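Local coordinates for protein MAU2 chromatid cohesion factor homolog (Saccharomyces cerevisiae, PDB 4XDN) that partners Scc2 in the complex that is required for cohesin to associate with chromosomes, and thereby takes part in sister chromatid cohesion, at residues A[418-421]-A[422-425]; A[434-437]-A[438-442]; A[445-448]-A[449-453]; A[479-482]-A[483-487]. All blocks are in the same frame, centred on the assembly; numbering follows the deposited sequence.

Contact 1: A[418-421]-A[422-425]; sequences LLQA and MKVQ
Met422 N donates to Leu418 O at 2.9 Å in the straightest of four successive i to i+4 hydrogen bonds, with 162° at the hydrogen; the bond from Lys423 N to Leu419 O is more bent, its donor lying above the carbonyl plane. The side chains of this single helix, 415-426, divide into an apolar face and a more polar one. On the apolar face the thioether of Met422 lies against Leu418: SD is 4.0 Å from Leu418 CG, and Leu418 CD1 also reaches the sulfur. CG of Met422 stands anti to its carbonyl carbon (chi1 -67°), which sends the chain back over the preceding turn and brings this CG within 3.3 Å of Leu418 O. Leu419 CD2 approaches the same sulfur more loosely. With an alanine at Met422, Leu418 would probably lose its sulfur neighbour and a gap would open toward Trp392 and Tyr435, which also pack on the methionine. On the polar face, Gln420 bends at chi2 (55°), and its NE2 rests 3.8 Å from Val424 CG2, a van der Waals contact between an amide and a methyl. Lys423 sends its amine to a salt bridge with Glu427. The chemistry is thus that of an amphipathic helix, with Gln420 and Lys423 on its open side; the exception is the buried amide of Gln425, satisfied by Tyr435 OH and the backbone of the other protein's chain.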
loop_
_atom_site.group_PDB
_atom_site.type_symbol
_atom_site.label_atom_id
_atom_site.label_comp_id
_atom_site.label_asym_id
_atom_site.label_seq_id
_atom_site.Cartn_x
_atom_site.Cartn_y
_atom_site.Cartn_z
ATOM N N LEU A 418 11.833 -12.443 4.467
ATOM C CA LEU A 418 12.926 -11.493 4.321
ATOM C C LEU A 418 13.676 -11.396 5.643
ATOM O O LEU A 418 14.903 -11.497 5.683
ATOM C CB LEU A 418 12.418 -10.112 3.894
ATOM C CG LEU A 418 13.471 -8.994 3.895
ATOM C CD1 LEU A 418 14.672 -9.364 3.031
ATOM C CD2 LEU A 418 12.875 -7.676 3.429
ATOM N N LEU A 419 12.925 -11.204 6.724
ATOM C CA LEU A 419 13.509 -11.150 8.059
ATOM C C LEU A 419 14.195 -12.464 8.404
ATOM O O LEU A 419 15.193 -12.481 9.126
ATOM C CB LEU A 419 12.437 -10.832 9.103
ATOM C CG LEU A 419 11.992 -9.372 9.192
ATOM C CD1 LEU A 419 10.785 -9.247 10.109
ATOM C CD2 LEU A 419 13.132 -8.482 9.680
ATOM N N GLN A 420 13.658 -13.562 7.884
ATOM C CA GLN A 420 14.251 -14.874 8.104
ATOM C C GLN A 420 15.544 -15.021 7.306
ATOM O O GLN A 420 16.514 -15.607 7.784
ATOM C CB GLN A 420 13.260 -15.978 7.726
ATOM C CG GLN A 420 13.826 -17.388 7.810
ATOM C CD GLN A 420 14.423 -17.706 9.169
ATOM O OE1 GLN A 420 13.970 -17.196 10.195
ATOM N NE2 GLN A 420 15.449 -18.549 9.181
ATOM N N ALA A 421 15.554 -14.483 6.090
ATOM C CA ALA A 421 16.735 -14.537 5.238
ATOM C C ALA A 421 17.868 -13.720 5.846
ATOM O O ALA A 421 19.028 -14.137 5.835
ATOM C CB ALA A 421 16.409 -14.031 3.842
ATOM N N MET A 422 17.520 -12.550 6.372
ATOM C CA MET A 422 18.488 -11.679 7.020
ATOM C C MET A 422 19.051 -12.350 8.266
ATOM O O MET A 422 20.219 -12.163 8.609
ATOM C CB MET A 422 17.843 -10.341 7.382
ATOM C CG MET A 422 17.445 -9.510 6.175
ATOM S SD MET A 422 16.290 -8.183 6.569
ATOM C CE MET A 422 17.173 -7.332 7.875
ATOM N N LYS A 423 18.215 -13.135 8.936
ATOM C CA LYS A 423 18.643 -13.857 10.127
ATOM C C LYS A 423 19.712 -14.879 9.764
ATOM O O LYS A 423 20.686 -15.058 10.494
ATOM C CB LYS A 423 17.455 -14.543 10.804
ATOM C CG LYS A 423 17.821 -15.288 12.077
ATOM C CD LYS A 423 16.591 -15.607 12.912
ATOM C CE LYS A 423 16.973 -16.229 14.249
ATOM N NZ LYS A 423 17.653 -17.545 14.086
ATOM N N VAL A 424 19.529 -15.541 8.626
ATOM C CA VAL A 424 20.503 -16.516 8.153
ATOM C C VAL A 424 21.807 -15.822 7.777
ATOM O O VAL A 424 22.889 -16.312 8.105
ATOM C CB VAL A 424 19.968 -17.309 6.943
ATOM C CG1 VAL A 424 21.056 -18.206 6.349
ATOM C CG2 VAL A 424 18.770 -18.141 7.350
ATOM N N GLN A 425 21.705 -14.684 7.096
ATOM C CA GLN A 425 22.891 -13.944 6.679
ATOM C C GLN A 425 23.671 -13.465 7.898
ATOM O O GLN A 425 24.893 -13.570 7.935
ATOM C CB GLN A 425 22.521 -12.753 5.790
ATOM C CG GLN A 425 23.736 -12.079 5.160
ATOM C CD GLN A 425 23.394 -10.833 4.365
ATOM O OE1 GLN A 425 22.224 -10.491 4.189
ATOM N NE2 GLN A 425 24.422 -10.147 3.876
#

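Contact 2: A[434-437]-A[438-442]; sequences EYTR and LAQSG
Leu438 N and Ala439 N donate to Glu434 O and Tyr435 O, the second bond being the shorter at 2.9 Å, and together they carry the regular pattern of helix 432-440 toward its C-terminal end. There the backbone bonding changes: Arg437 O receives two weak bonds, from Gln440 N at 3.3 Å and from Ser441 N at 3.2 Å, so one carbonyl serves two amides as the chain leaves the helix. A side-chain hydrogen bond accompanies this turn. Ser441 places OG between its own backbone N and carbonyl carbon (chi1 48°), from where the hydroxyl donates to Leu438 O over 2.8 Å, approaching from above the carbonyl plane. Charge contributes only a long salt bridge, Arg437 NH2 to Glu434 OE1 at 3.6 Å, one turn apart on the outer surface. Van der Waals contact is mostly side chain on backbone: Gln440, extended beyond CG, lies over the preceding turn, its CG 3.4 Å from Arg437 O and its amide carbon CD 3.9 Å from Arg437 CA. Leu438 CB and Ala439 CB likewise rest near carbonyl oxygens of the turn before. The helix packs against both of its chain neighbours: Leu438 touches Leu418 of helix 415-426 as well as Val448 and Ser452 of helix 446-466, while Tyr435 packs on Met422 and Asn455 of the same two helices and on an apolar side chain of the other protein.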
loop_
_atom_site.group_PDB
_atom_site.type_symbol
_atom_site.label_atom_id
_atom_site.label_comp_id
_atom_site.label_asym_id
_atom_site.label_seq_id
_atom_site.Cartn_x
_atom_site.Cartn_y
_atom_site.Cartn_z
ATOM N N GLU A 434 18.005 -18.394 0.244
ATOM C CA GLU A 434 16.836 -17.767 0.857
ATOM C C GLU A 434 16.492 -16.502 0.083
ATOM O O GLU A 434 15.339 -16.276 -0.286
ATOM C CB GLU A 434 17.074 -17.417 2.335
ATOM C CG GLU A 434 18.089 -18.279 3.088
ATOM C CD GLU A 434 17.628 -19.703 3.311
ATOM O OE1 GLU A 434 16.427 -19.907 3.580
ATOM O OE2 GLU A 434 18.473 -20.619 3.226
ATOM N N TYR A 435 17.509 -15.678 -0.156
ATOM C CA TYR A 435 17.342 -14.440 -0.905
ATOM C C TYR A 435 16.908 -14.717 -2.339
ATOM O O TYR A 435 16.047 -14.025 -2.877
ATOM C CB TYR A 435 18.643 -13.634 -0.907
ATOM C CG TYR A 435 18.942 -12.916 0.392
ATOM C CD1 TYR A 435 17.955 -12.202 1.059
ATOM C CD2 TYR A 435 20.215 -12.948 0.948
ATOM C CE1 TYR A 435 18.224 -11.544 2.243
ATOM C CE2 TYR A 435 20.493 -12.295 2.133
ATOM C CZ TYR A 435 19.495 -11.593 2.776
ATOM O OH TYR A 435 19.764 -10.937 3.955
ATOM N N THR A 436 17.518 -15.729 -2.951
ATOM C CA THR A 436 17.228 -16.073 -4.337
ATOM C C THR A 436 15.768 -16.481 -4.506
ATOM O O THR A 436 15.093 -16.020 -5.424
ATOM C CB THR A 436 18.131 -17.216 -4.837
ATOM O OG1 THR A 436 19.506 -16.865 -4.641
ATOM C CG2 THR A 436 17.891 -17.486 -6.319
ATOM N N ARG A 437 15.287 -17.347 -3.617
ATOM C CA ARG A 437 13.904 -17.810 -3.675
ATOM C C ARG A 437 12.929 -16.667 -3.434
ATOM O O ARG A 437 11.836 -16.644 -3.997
ATOM C CB ARG A 437 13.660 -18.923 -2.653
ATOM C CG ARG A 437 14.194 -20.285 -3.071
ATOM C CD ARG A 437 13.710 -21.390 -2.139
ATOM N NE ARG A 437 14.029 -21.119 -0.737
ATOM C CZ ARG A 437 13.210 -20.528 0.131
ATOM N NH1 ARG A 437 11.997 -20.131 -0.239
ATOM N NH2 ARG A 437 13.606 -20.332 1.381
ATOM N N LEU A 438 13.320 -15.717 -2.593
ATOM C CA LEU A 438 12.454 -14.588 -2.286
ATOM C C LEU A 438 12.399 -13.628 -3.469
ATOM O O LEU A 438 11.348 -13.061 -3.775
ATOM C CB LEU A 438 12.935 -13.863 -1.029
ATOM C CG LEU A 438 12.119 -12.639 -0.601
ATOM C CD1 LEU A 438 10.637 -12.948 -0.570
ATOM C CD2 LEU A 438 12.581 -12.149 0.762
ATOM N N ALA A 439 13.532 -13.461 -4.141
ATOM C CA ALA A 439 13.608 -12.581 -5.300
ATOM C C ALA A 439 12.901 -13.181 -6.515
ATOM O O ALA A 439 12.673 -12.486 -7.505
ATOM C CB ALA A 439 15.059 -12.282 -5.636
ATOM N N GLN A 440 12.555 -14.465 -6.436
ATOM C CA GLN A 440 11.971 -15.175 -7.573
ATOM C C GLN A 440 10.457 -15.341 -7.438
ATOM O O GLN A 440 9.768 -15.568 -8.431
ATOM C CB GLN A 440 12.635 -16.549 -7.736
ATOM C CG GLN A 440 11.826 -17.724 -7.190
ATOM C CD GLN A 440 12.612 -19.023 -7.172
ATOM O OE1 GLN A 440 13.843 -19.022 -7.242
ATOM N NE2 GLN A 440 11.901 -20.142 -7.079
ATOM N N SER A 441 9.941 -15.235 -6.216
ATOM C CA SER A 441 8.510 -15.409 -5.974
ATOM C C SER A 441 7.708 -14.272 -6.605
ATOM O O SER A 441 8.120 -13.114 -6.570
ATOM C CB SER A 441 8.225 -15.496 -4.473
ATOM O OG SER A 441 8.887 -14.463 -3.766
ATOM N N GLY A 442 6.556 -14.613 -7.174
ATOM C CA GLY A 442 5.778 -13.670 -7.961
ATOM C C GLY A 442 4.931 -12.702 -7.156
ATOM O O GLY A 442 4.539 -11.651 -7.664
#

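Contact 3: A[445-448]-A[449-453]; sequences SSEV and KMISL
Val448 O is gripped twice by Ser452, whose OG donates over 2.8 Å and whose backbone N donates over 3.0 Å, the two reaching the oxygen from opposite faces of the carbonyl plane. The hydroxyl can do this because OG stands anti to the carbonyl carbon of Ser452 (chi1 -57°), turned back toward the preceding turn; a buried hydroxyl is thereby satisfied inside its own helix. Next come Met450 N to Ser446 O, at 2.8 Å, and the nearly straight bonds of Ile451 N to Glu447 O and Lys449 N to Ser445 O, the latter in the carbonyl plane with 168° at the hydrogen. These opening turns belong to helix 446-466, and Ser445 is its N-cap: OG accepts a weak but well-directed bond from Val448 N at 3.4 Å. Farther out, Glu447 faces away from the turn, its carboxylate bonded to the backbone of the other protein chain through OE1 and paired with Arg229 through OE2. The apolar parts pack mainly over carbonyl oxygens. Ile451 lays CG1 3.3 Å from Glu447 O, with CD1 just beyond; Met450 CG meets Ser446 O at 3.2 Å before the chain turns off toward Leu489 and Leu490 of helix 472-490. Lys449 runs its CG past Ser445 O, and the extended aliphatic chain touches Thr444. Trp501 covers Glu447, Met450 and Ile451 from helix 499-513.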
loop_
_atom_site.group_PDB
_atom_site.type_symbol
_atom_site.label_atom_id
_atom_site.label_comp_id
_atom_site.label_asym_id
_atom_site.label_seq_id
_atom_site.Cartn_x
_atom_site.Cartn_y
_atom_site.Cartn_z
ATOM N N SER A 445 6.764 -7.686 -3.750
ATOM C CA SER A 445 7.031 -6.398 -4.374
ATOM C C SER A 445 8.457 -6.346 -4.904
ATOM O O SER A 445 9.327 -7.091 -4.450
ATOM C CB SER A 445 6.804 -5.261 -3.377
ATOM O OG SER A 445 7.808 -5.256 -2.375
ATOM N N SER A 446 8.693 -5.459 -5.863
ATOM C CA SER A 446 10.012 -5.313 -6.461
ATOM C C SER A 446 11.023 -4.825 -5.430
ATOM O O SER A 446 12.197 -5.183 -5.484
ATOM C CB SER A 446 9.956 -4.351 -7.650
ATOM O OG SER A 446 9.456 -3.086 -7.260
ATOM N N GLU A 447 10.559 -4.012 -4.485
ATOM C CA GLU A 447 11.424 -3.475 -3.442
ATOM C C GLU A 447 12.046 -4.595 -2.610
ATOM O O GLU A 447 13.245 -4.579 -2.331
ATOM C CB GLU A 447 10.637 -2.524 -2.539
ATOM C CG GLU A 447 11.466 -1.867 -1.447
ATOM C CD GLU A 447 10.659 -0.885 -0.624
ATOM O OE1 GLU A 447 9.493 -1.198 -0.299
ATOM O OE2 GLU A 447 11.186 0.201 -0.304
ATOM N N VAL A 448 11.226 -5.564 -2.218
ATOM C CA VAL A 448 11.700 -6.708 -1.450
ATOM C C VAL A 448 12.616 -7.570 -2.307
ATOM O O VAL A 448 13.662 -8.031 -1.843
ATOM C CB VAL A 448 10.525 -7.557 -0.922
ATOM C CG1 VAL A 448 11.020 -8.863 -0.297
ATOM C CG2 VAL A 448 9.712 -6.757 0.086
ATOM N N LYS A 449 12.218 -7.787 -3.557
ATOM C CA LYS A 449 13.035 -8.537 -4.503
ATOM C C LYS A 449 14.421 -7.926 -4.622
ATOM O O LYS A 449 15.423 -8.637 -4.684
ATOM C CB LYS A 449 12.373 -8.577 -5.882
ATOM C CG LYS A 449 11.185 -9.512 -5.986
ATOM C CD LYS A 449 10.686 -9.592 -7.419
ATOM C CE LYS A 449 9.611 -10.650 -7.573
ATOM N NZ LYS A 449 9.232 -10.851 -8.998
ATOM N N MET A 450 14.472 -6.601 -4.646
ATOM C CA MET A 450 15.724 -5.895 -4.864
ATOM C C MET A 450 16.606 -5.892 -3.619
ATOM O O MET A 450 17.827 -6.002 -3.724
ATOM C CB MET A 450 15.444 -4.466 -5.317
ATOM C CG MET A 450 15.016 -4.375 -6.783
ATOM S SD MET A 450 15.128 -2.713 -7.467
ATOM C CE MET A 450 16.893 -2.419 -7.298
ATOM N N ILE A 451 15.994 -5.764 -2.446
ATOM C CA ILE A 451 16.727 -5.908 -1.194
ATOM C C ILE A 451 17.360 -7.294 -1.155
ATOM O O ILE A 451 18.519 -7.450 -0.764
ATOM C CB ILE A 451 15.814 -5.708 0.039
ATOM C CG1 ILE A 451 15.374 -4.245 0.136
ATOM C CG2 ILE A 451 16.537 -6.122 1.333
ATOM C CD1 ILE A 451 14.309 -3.977 1.181
ATOM N N SER A 452 16.591 -8.294 -1.574
ATOM C CA SER A 452 17.071 -9.669 -1.603
ATOM C C SER A 452 18.232 -9.826 -2.584
ATOM O O SER A 452 19.207 -10.518 -2.295
ATOM C CB SER A 452 15.933 -10.623 -1.978
ATOM O OG SER A 452 14.846 -10.505 -1.075
ATOM N N LEU A 453 18.130 -9.176 -3.739
ATOM C CA LEU A 453 19.158 -9.288 -4.768
ATOM C C LEU A 453 20.436 -8.562 -4.363
ATOM O O LEU A 453 21.536 -9.017 -4.676
ATOM C CB LEU A 453 18.650 -8.737 -6.103
ATOM C CG LEU A 453 17.665 -9.617 -6.879
ATOM C CD1 LEU A 453 17.087 -8.850 -8.063
ATOM C CD2 LEU A 453 18.332 -10.901 -7.354
#

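Contact 4: A[479-482]-A[483-487]; sequences CNKV and WLQVE
Val482 and Val486 stand one turn apart on the packed face of helix 472-490, which lies against helices 446-466 and 499-513 in an all-helical array consistent with the TPR-like superhelix known for Scc4. Here Val486 N donates to Val482 O at 3.1 Å, and Val486 CG2 settles 3.5 Å from the same oxygen. Cys479 O accepts from Trp483 N at 2.9 Å and also lies close to Trp483 CB; with CG anti to the backbone N (chi1 -173°), the indole swings off the helix to meet the rings of Tyr457 and Trp509, each with its plane inclined by about 50°. Tyr457 covers Val482 too, and Leu453 sits on Val486. Toward solvent the contact is looser. Leu484 is exposed, its CG over Asn480 O, and Gln485 N makes only a weak bond to Lys481 O, at 3.3 Å. At the margin of the packed face the Gln485 chain, extended beyond CG, passes across Lys481, whose amine turns to Gln478 instead. NE2 of Gln485 touches Lys481 CE at 3.7 Å, and the same side chain reaches Leu453. Replacing Gln485 by an alanine would probably uncover the aliphatic part of Lys481, leaving that chain freer to turn, and take away the amide's touch on Leu453. The other end of this amide, OE1 of Gln485, lies 3.6 Å from Val482 CA.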
loop_
_atom_site.group_PDB
_atom_site.type_symbol
_atom_site.label_atom_id
_atom_site.label_comp_id
_atom_site.label_asym_id
_atom_site.label_seq_id
_atom_site.Cartn_x
_atom_site.Cartn_y
_atom_site.Cartn_z
ATOM N N CYS A 479 27.573 -13.123 -9.637
ATOM C CA CYS A 479 27.626 -11.690 -9.368
ATOM C C CYS A 479 27.084 -10.909 -10.562
ATOM O O CYS A 479 26.243 -10.023 -10.406
ATOM C CB CYS A 479 29.057 -11.243 -9.055
ATOM S SG CYS A 479 29.617 -11.600 -7.377
ATOM N N ASN A 480 27.564 -11.251 -11.753
ATOM C CA ASN A 480 27.131 -10.583 -12.973
ATOM C C ASN A 480 25.650 -10.836 -13.251
ATOM O O ASN A 480 24.927 -9.935 -13.675
ATOM C CB ASN A 480 27.976 -11.046 -14.160
ATOM C CG ASN A 480 29.469 -10.906 -13.904
ATOM O OD1 ASN A 480 30.250 -11.804 -14.219
ATOM N ND2 ASN A 480 29.870 -9.779 -13.327
ATOM N N LYS A 481 25.212 -12.066 -13.006
ATOM C CA LYS A 481 23.812 -12.443 -13.169
ATOM C C LYS A 481 22.919 -11.634 -12.231
ATOM O O LYS A 481 21.977 -10.971 -12.669
ATOM C CB LYS A 481 23.636 -13.941 -12.905
ATOM C CG LYS A 481 22.194 -14.442 -12.958
ATOM C CD LYS A 481 22.066 -15.826 -12.334
ATOM C CE LYS A 481 20.944 -15.873 -11.302
ATOM N NZ LYS A 481 21.004 -17.099 -10.459
ATOM N N VAL A 482 23.219 -11.704 -10.938
ATOM C CA VAL A 482 22.438 -11.009 -9.922
ATOM C C VAL A 482 22.428 -9.503 -10.168
ATOM O O VAL A 482 21.417 -8.841 -9.935
ATOM C CB VAL A 482 22.987 -11.304 -8.500
ATOM C CG1 VAL A 482 22.415 -10.335 -7.464
ATOM C CG2 VAL A 482 22.678 -12.740 -8.101
ATOM N N TRP A 483 23.546 -8.963 -10.644
ATOM C CA TRP A 483 23.662 -7.520 -10.833
ATOM C C TRP A 483 22.744 -7.014 -11.939
ATOM O O TRP A 483 22.087 -5.986 -11.780
ATOM C CB TRP A 483 25.103 -7.127 -11.149
ATOM C CG TRP A 483 25.295 -5.644 -11.181
ATOM C CD1 TRP A 483 25.399 -4.853 -12.288
ATOM C CD2 TRP A 483 25.397 -4.770 -10.052
ATOM N NE1 TRP A 483 25.565 -3.539 -11.915
ATOM C CE2 TRP A 483 25.565 -3.463 -10.548
ATOM C CE3 TRP A 483 25.365 -4.969 -8.666
ATOM C CZ2 TRP A 483 25.705 -2.358 -9.709
ATOM C CZ3 TRP A 483 25.499 -3.870 -7.835
ATOM C CH2 TRP A 483 25.669 -2.581 -8.359
ATOM N N LEU A 484 22.705 -7.726 -13.060
ATOM C CA LEU A 484 21.838 -7.342 -14.169
ATOM C C LEU A 484 20.377 -7.340 -13.733
ATOM O O LEU A 484 19.589 -6.506 -14.177
ATOM C CB LEU A 484 22.029 -8.284 -15.361
ATOM C CG LEU A 484 23.323 -8.120 -16.161
ATOM C CD1 LEU A 484 23.481 -9.273 -17.135
ATOM C CD2 LEU A 484 23.341 -6.791 -16.904
ATOM N N GLN A 485 20.025 -8.276 -12.859
ATOM C CA GLN A 485 18.676 -8.348 -12.313
ATOM C C GLN A 485 18.366 -7.118 -11.466
ATOM O O GLN A 485 17.244 -6.610 -11.485
ATOM C CB GLN A 485 18.504 -9.621 -11.484
ATOM C CG GLN A 485 18.429 -10.891 -12.319
ATOM C CD GLN A 485 18.617 -12.155 -11.498
ATOM O OE1 GLN A 485 18.992 -12.102 -10.326
ATOM N NE2 GLN A 485 18.361 -13.302 -12.117
ATOM N N VAL A 486 19.363 -6.640 -10.728
ATOM C CA VAL A 486 19.207 -5.439 -9.913
ATOM C C VAL A 486 18.976 -4.219 -10.797
ATOM O O VAL A 486 18.114 -3.391 -10.510
ATOM C CB VAL A 486 20.443 -5.198 -9.011
ATOM C CG1 VAL A 486 20.451 -3.775 -8.443
ATOM C CG2 VAL A 486 20.483 -6.218 -7.883
ATOM N N GLU A 487 19.756 -4.111 -11.868
ATOM C CA GLU A 487 19.651 -2.980 -12.780
ATOM C C GLU A 487 18.293 -2.956 -13.475
ATOM O O GLU A 487 17.698 -1.894 -13.656
ATOM C CB GLU A 487 20.768 -3.033 -13.826
ATOM C CG GLU A 487 22.173 -2.886 -13.253
ATOM C CD GLU A 487 22.441 -1.501 -12.693
ATOM O OE1 GLU A 487 21.621 -0.588 -12.924
ATOM O OE2 GLU A 487 23.477 -1.325 -12.016
#

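Overall arrangement
Contacts 1 to 4 sample four helices that follow one another in the chain, each contact confined to one helix. Contacts 1 and 3 are mostly buried and contacts 2 and 4 only partly so; contact 3 lies nearest the centre of the chain. Neighbours in sequence touch: Gln425 OE1 of contact 1 and Tyr435 OH of contact 2 form a probable hydrogen bond of 2.5 Å, Ala439 O of contact 2 meets Lys449 CD of contact 3, and Leu453 joins contact 3 to contact 4. Contacts 1 and 4 stay about 12 Å apart at nearest atoms. Chemistry follows place: sulfur and aliphatic packing in contact 1, helix-end bonds in contacts 2 and 3, aromatic packing in contact 4. The other protein touches contacts 1 to 3.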